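Local structure of BH0493 protein (Bacillus halodurans C-125, 2QEE) at residues C[290-304]-C[318-330]. The protein binds zinc and is probably a metal-dependent enzyme of the amidohydrolase superfamily. Numbering follows the deposited sequence.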
loop_
_atom_site.group_PDB
_atom_site.type_symbol
_atom_site.label_atom_id
_atom_site.label_comp_id
_atom_site.label_asym_id
_atom_site.label_seq_id
_atom_site.Cartn_x
_atom_site.Cartn_y
_atom_site.Cartn_z
ATOM N N LEU C 290 -6.767 24.022 -1.147
ATOM C CA LEU C 290 -5.909 24.342 -2.285
ATOM C C LEU C 290 -6.627 25.047 -3.441
ATOM O O LEU C 290 -6.085 25.981 -4.073
ATOM C CB LEU C 290 -5.285 23.060 -2.811
ATOM C CG LEU C 290 -4.284 22.451 -1.826
ATOM C CD1 LEU C 290 -4.019 21.004 -2.322
ATOM C CD2 LEU C 290 -2.902 23.259 -1.803
ATOM N N ARG C 291 -7.829 24.567 -3.745
ATOM C CA ARG C 291 -8.609 25.125 -4.829
ATOM C C ARG C 291 -9.114 26.527 -4.503
ATOM O O ARG C 291 -8.998 27.445 -5.326
ATOM C CB ARG C 291 -9.788 24.221 -5.146
ATOM C CG ARG C 291 -10.770 24.797 -6.202
ATOM C CD ARG C 291 -11.806 23.793 -6.603
ATOM N NE ARG C 291 -12.523 23.280 -5.436
ATOM C CZ ARG C 291 -12.389 22.018 -5.011
ATOM N NH1 ARG C 291 -11.628 21.179 -5.717
ATOM N NH2 ARG C 291 -13.022 21.599 -3.902
ATOM N N GLU C 292 -9.692 26.652 -3.315
ATOM C CA GLU C 292 -10.382 27.874 -2.893
ATOM C C GLU C 292 -9.483 28.995 -2.379
ATOM O O GLU C 292 -9.959 30.151 -2.292
ATOM C CB GLU C 292 -11.483 27.564 -1.849
ATOM C CG GLU C 292 -12.456 26.496 -2.282
ATOM C CD GLU C 292 -13.210 26.801 -3.580
ATOM O OE1 GLU C 292 -13.369 27.986 -3.934
ATOM O OE2 GLU C 292 -13.638 25.847 -4.272
ATOM N N TYR C 293 -8.215 28.681 -2.050
ATOM C CA TYR C 293 -7.257 29.662 -1.567
ATOM C C TYR C 293 -5.980 29.647 -2.446
ATOM O O TYR C 293 -4.898 29.271 -1.972
ATOM C CB TYR C 293 -6.954 29.409 -0.091
ATOM C CG TYR C 293 -8.179 29.645 0.747
ATOM C CD1 TYR C 293 -8.470 30.930 1.244
ATOM C CD2 TYR C 293 -9.090 28.598 0.992
ATOM C CE1 TYR C 293 -9.653 31.147 2.000
ATOM C CE2 TYR C 293 -10.273 28.806 1.743
ATOM C CZ TYR C 293 -10.535 30.104 2.215
ATOM O OH TYR C 293 -11.686 30.299 2.958
ATOM N N PRO C 294 -6.122 29.998 -3.743
ATOM C CA PRO C 294 -5.007 29.893 -4.719
ATOM C C PRO C 294 -3.871 30.827 -4.396
ATOM O O PRO C 294 -2.736 30.653 -4.911
ATOM C CB PRO C 294 -5.644 30.355 -6.036
ATOM C CG PRO C 294 -6.840 31.185 -5.620
ATOM C CD PRO C 294 -7.337 30.535 -4.364
ATOM N N ASN C 295 -4.167 31.869 -3.610
ATOM C CA ASN C 295 -3.142 32.818 -3.202
ATOM C C ASN C 295 -2.473 32.474 -1.894
ATOM O O ASN C 295 -1.684 33.261 -1.368
ATOM C CB ASN C 295 -3.692 34.238 -3.107
ATOM C CG ASN C 295 -4.362 34.697 -4.381
ATOM O OD1 ASN C 295 -5.454 35.271 -4.351
ATOM N ND2 ASN C 295 -3.744 34.435 -5.492
ATOM N N ASN C 296 -2.813 31.294 -1.335
ATOM C CA ASN C 296 -2.154 30.808 -0.157
ATOM C C ASN C 296 -1.324 29.609 -0.566
ATOM O O ASN C 296 -1.698 28.892 -1.523
ATOM C CB ASN C 296 -3.171 30.335 0.909
ATOM C CG ASN C 296 -3.785 31.495 1.671
ATOM O OD1 ASN C 296 -4.831 32.021 1.254
ATOM N ND2 ASN C 296 -3.178 31.850 2.805
ATOM N N LYS C 297 -0.226 29.425 0.157
ATOM C CA LYS C 297 0.679 28.233 -0.037
ATOM C C LYS C 297 0.533 27.248 1.129
ATOM O O LYS C 297 0.462 27.664 2.286
ATOM C CB LYS C 297 2.128 28.718 -0.124
ATOM C CG LYS C 297 2.331 29.470 -1.474
ATOM C CD LYS C 297 3.753 29.794 -1.748
ATOM C CE LYS C 297 4.209 30.947 -0.910
ATOM N NZ LYS C 297 5.487 31.516 -1.493
ATOM N N PHE C 298 0.543 25.928 0.821
ATOM C CA PHE C 298 0.312 24.942 1.837
ATOM C C PHE C 298 1.410 23.876 1.760
ATOM O O PHE C 298 1.709 23.363 0.649
ATOM C CB PHE C 298 -1.031 24.255 1.576
ATOM C CG PHE C 298 -2.200 25.202 1.599
ATOM C CD1 PHE C 298 -2.909 25.376 2.810
ATOM C CD2 PHE C 298 -2.575 25.936 0.469
ATOM C CE1 PHE C 298 -3.981 26.262 2.854
ATOM C CE2 PHE C 298 -3.684 26.838 0.537
ATOM C CZ PHE C 298 -4.356 26.968 1.743
ATOM N N LEU C 299 2.011 23.592 2.903
ATOM C CA LEU C 299 2.971 22.483 3.008
ATOM C C LEU C 299 2.198 21.361 3.667
ATOM O O LEU C 299 1.564 21.597 4.698
ATOM C CB LEU C 299 4.143 22.908 3.888
ATOM C CG LEU C 299 5.170 23.835 3.217
ATOM C CD1 LEU C 299 5.901 24.633 4.370
ATOM C CD2 LEU C 299 6.207 23.005 2.428
ATOM N N VAL C 300 2.229 20.142 3.121
ATOM C CA VAL C 300 1.452 19.044 3.758
ATOM C C VAL C 300 2.284 17.798 3.849
ATOM O O VAL C 300 3.006 17.471 2.892
ATOM C CB VAL C 300 0.185 18.749 2.928
ATOM C CG1 VAL C 300 -0.677 17.533 3.511
ATOM C CG2 VAL C 300 -0.733 19.989 2.847
ATOM N N THR C 301 2.196 17.144 4.989
ATOM C CA THR C 301 2.676 15.773 5.170
ATOM C C THR C 301 1.538 14.999 5.858
ATOM O O THR C 301 0.770 15.596 6.649
ATOM C CB THR C 301 4.010 15.725 5.953
ATOM O OG1 THR C 301 4.671 14.467 5.737
ATOM C CG2 THR C 301 3.862 15.959 7.485
ATOM N N MET C 302 1.443 13.688 5.583
ATOM C CA MET C 302 0.299 12.923 6.124
ATOM C C MET C 302 0.803 11.680 6.809
ATOM O O MET C 302 1.852 11.148 6.449
ATOM C CB MET C 302 -0.753 12.564 5.075
ATOM C CG MET C 302 -1.430 13.822 4.491
ATOM S SD MET C 302 -2.725 13.566 3.338
ATOM C CE MET C 302 -4.101 13.287 4.567
ATOM N N LEU C 303 0.046 11.231 7.804
ATOM C CA LEU C 303 0.602 10.166 8.664
ATOM C C LEU C 303 0.254 8.728 8.219
ATOM O O LEU C 303 0.983 7.777 8.579
ATOM C CB LEU C 303 0.135 10.377 10.115
ATOM C CG LEU C 303 0.834 9.569 11.215
ATOM C CD1 LEU C 303 2.358 9.708 11.279
ATOM C CD2 LEU C 303 0.203 10.015 12.622
ATOM N N SER C 304 -0.885 8.581 7.563
ATOM C CA SER C 304 -1.358 7.209 7.170
ATOM C C SER C 304 -0.599 6.775 5.881
ATOM O O SER C 304 -0.553 7.525 4.899
ATOM C CB SER C 304 -2.882 7.226 6.938
ATOM O OG SER C 304 -3.318 5.969 6.384
ATOM N N PHE C 318 -2.316 20.722 -7.919
ATOM C CA PHE C 318 -2.179 22.087 -7.319
ATOM C C PHE C 318 -0.777 22.523 -7.074
ATOM O O PHE C 318 -0.105 21.964 -6.218
ATOM C CB PHE C 318 -2.989 22.219 -6.006
ATOM C CG PHE C 318 -4.447 22.020 -6.209
ATOM C CD1 PHE C 318 -5.240 23.053 -6.722
ATOM C CD2 PHE C 318 -5.031 20.815 -5.922
ATOM C CE1 PHE C 318 -6.576 22.858 -6.946
ATOM C CE2 PHE C 318 -6.361 20.601 -6.117
ATOM C CZ PHE C 318 -7.167 21.641 -6.640
ATOM N N SER C 319 -0.352 23.616 -7.730
ATOM C CA SER C 319 0.993 24.104 -7.551
ATOM C C SER C 319 1.215 24.835 -6.234
ATOM O O SER C 319 2.339 25.062 -5.863
ATOM C CB SER C 319 1.411 25.016 -8.706
ATOM O OG SER C 319 0.499 26.126 -8.870
ATOM N N ASN C 320 0.114 25.241 -5.554
ATOM C CA ASN C 320 0.190 25.834 -4.238
ATOM C C ASN C 320 0.268 24.803 -3.085
ATOM O O ASN C 320 0.256 25.149 -1.872
ATOM C CB ASN C 320 -0.943 26.872 -4.019
ATOM C CG ASN C 320 -2.320 26.289 -4.095
ATOM O OD1 ASN C 320 -2.587 25.304 -4.808
ATOM N ND2 ASN C 320 -3.268 26.947 -3.384
ATOM N N LEU C 321 0.456 23.531 -3.466
ATOM C CA LEU C 321 0.751 22.464 -2.514
ATOM C C LEU C 321 2.205 22.041 -2.689
ATOM O O LEU C 321 2.634 21.735 -3.832
ATOM C CB LEU C 321 -0.134 21.225 -2.808
ATOM C CG LEU C 321 0.115 20.022 -1.917
ATOM C CD1 LEU C 321 -0.031 20.346 -0.409
ATOM C CD2 LEU C 321 -0.833 18.897 -2.360
ATOM N N MET C 322 2.924 21.976 -1.576
ATOM C CA MET C 322 4.274 21.397 -1.576
ATOM C C MET C 322 4.153 20.279 -0.561
ATOM O O MET C 322 3.839 20.511 0.591
ATOM C CB MET C 322 5.362 22.388 -1.137
ATOM C CG MET C 322 6.765 21.797 -0.984
ATOM S SD MET C 322 7.266 20.998 -2.549
ATOM C CE MET C 322 7.534 22.434 -3.558
ATOM N N ILE C 323 4.375 19.043 -0.994
ATOM C CA ILE C 323 4.384 17.928 -0.009
ATOM C C ILE C 323 5.783 17.683 0.506
ATOM O O ILE C 323 6.796 17.878 -0.233
ATOM C CB ILE C 323 3.751 16.622 -0.614
ATOM C CG1 ILE C 323 4.638 16.036 -1.681
ATOM C CG2 ILE C 323 2.316 16.939 -1.110
ATOM C CD1 ILE C 323 3.901 14.823 -2.381
ATOM N N PHE C 324 5.907 17.266 1.764
ATOM C CA PHE C 324 7.220 17.124 2.373
ATOM C C PHE C 324 7.286 15.903 3.268
ATOM O O PHE C 324 6.274 15.610 3.987
ATOM C CB PHE C 324 7.637 18.381 3.154
ATOM C CG PHE C 324 6.861 18.602 4.437
ATOM C CD1 PHE C 324 7.366 18.165 5.684
ATOM C CD2 PHE C 324 5.637 19.279 4.394
ATOM C CE1 PHE C 324 6.653 18.407 6.878
ATOM C CE2 PHE C 324 4.906 19.544 5.598
ATOM C CZ PHE C 324 5.458 19.078 6.848
ATOM N N GLY C 325 8.388 15.177 3.147
ATOM C CA GLY C 325 8.874 14.281 4.195
ATOM C C GLY C 325 8.054 12.996 4.357
ATOM O O GLY C 325 6.987 12.790 3.775
ATOM N N CYS C 326 8.616 12.137 5.195
ATOM C CA CYS C 326 7.989 10.909 5.549
ATOM C C CYS C 326 7.883 10.947 7.036
ATOM O O CYS C 326 8.835 10.653 7.730
ATOM C CB CYS C 326 8.913 9.760 5.098
ATOM S SG CYS C 326 9.285 9.768 3.325
ATOM N N TRP C 327 6.695 11.312 7.502
ATOM C CA TRP C 327 6.500 11.699 8.875
ATOM C C TRP C 327 6.276 10.485 9.776
ATOM O O TRP C 327 5.344 9.696 9.518
ATOM C CB TRP C 327 5.227 12.588 8.862
ATOM C CG TRP C 327 4.841 13.227 10.154
ATOM C CD1 TRP C 327 5.676 13.635 11.154
ATOM C CD2 TRP C 327 3.502 13.557 10.579
ATOM N NE1 TRP C 327 4.933 14.174 12.192
ATOM C CE2 TRP C 327 3.607 14.146 11.865
ATOM C CE3 TRP C 327 2.238 13.432 9.991
ATOM C CZ2 TRP C 327 2.480 14.594 12.589
ATOM C CZ3 TRP C 327 1.119 13.892 10.713
ATOM C CH2 TRP C 327 1.253 14.450 11.988
ATOM N N TRP C 328 7.102 10.381 10.817
ATOM C CA TRP C 328 6.824 9.579 12.032
ATOM C C TRP C 328 6.634 8.083 11.678
ATOM O O TRP C 328 7.596 7.369 11.367
ATOM C CB TRP C 328 5.565 10.162 12.685
ATOM C CG TRP C 328 5.257 9.794 14.068
ATOM C CD1 TRP C 328 5.835 8.826 14.862
ATOM C CD2 TRP C 328 4.279 10.461 14.878
ATOM N NE1 TRP C 328 5.241 8.859 16.134
ATOM C CE2 TRP C 328 4.297 9.855 16.148
ATOM C CE3 TRP C 328 3.385 11.507 14.634
ATOM C CZ2 TRP C 328 3.436 10.259 17.177
ATOM C CZ3 TRP C 328 2.544 11.922 15.663
ATOM C CH2 TRP C 328 2.583 11.292 16.918
ATOM N N PHE C 329 5.397 7.616 11.618
ATOM C CA PHE C 329 5.155 6.169 11.311
ATOM C C PHE C 329 5.434 5.824 9.825
ATOM O O PHE C 329 5.523 4.663 9.448
ATOM C CB PHE C 329 3.756 5.746 11.701
ATOM C CG PHE C 329 3.449 6.010 13.140
ATOM C CD1 PHE C 329 4.261 5.525 14.139
ATOM C CD2 PHE C 329 2.314 6.766 13.476
ATOM C CE1 PHE C 329 3.949 5.803 15.462
ATOM C CE2 PHE C 329 2.009 7.044 14.777
ATOM C CZ PHE C 329 2.802 6.581 15.760
ATOM N N MET C 330 5.632 6.878 9.018
ATOM C CA MET C 330 6.089 6.759 7.632
ATOM C C MET C 330 7.630 6.750 7.551
ATOM O O MET C 330 8.200 6.469 6.481
ATOM C CB MET C 330 5.592 7.915 6.737
ATOM C CG MET C 330 4.050 8.159 6.686
ATOM S SD MET C 330 3.186 6.821 5.826
ATOM C CE MET C 330 2.951 5.675 7.172
HETATM O O HOH W 1 4.441 11.841 5.936
#
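Strands 298-302 and 321-323 are neighbours in a beta-alpha-beta unit, joined through helix 308-317 and paired in parallel as in the barrel of an amidohydrolase. The backbone bonds run from Phe298 N to Asn320 O, Met322 N to Phe298 O, Val300 N to Met322 O and Phe324 N to Val300 O. Ahead of the strands, one side-chain amide ties 318-330 to the last turn of helix 284-292 and to the beta turn Tyr293-Asn296 that follows it: Asn320 ND2 donates to Leu290 O (3.1 Å), on a lone pair in the carbonyl plane, and to Asn296 O (3.1 Å), nearly along that C=O. Both acceptors lie close to the amide plane, which fixes its rotation. With an alanine here, the carbonyls of Leu290 and Asn296 would probably lose their shared donor, and the helix end and the turn would be less firmly held to the start of strand 321-323. Leu290 CB makes a CH-pi contact over one face of the Phe318 ring, 3.9 Å from its centroid. Between the strands, Val300 CG2 packs tightly on Leu321 CD1 at 3.3 Å. Near the C-terminal end of strand 298-302, Thr301 carries its hydroxyl opposite the backbone N (chi1 -161°), where OG1 donates to Phe324 O (2.6 Å) and accepts from a water that also bridges Met302 O and Trp327 N. Its CB makes a CH-pi contact over the centre of the Phe324 ring, 3.8 Å from the centroid, and its CG2 packs on Trp327, on the side of the indole opposite to Leu303 CD1. Trp327 itself comes within about 4 Å, at its nearest side-chain atom, of the bound zinc ion, and also touches the zinc ligand Asp357. On its other edge strand 298-302 pairs with strand 257-264, while Leu311 of helix 308-317 covers Val300 and Ile323, and His268 of the second subunit meets the Phe318 ring.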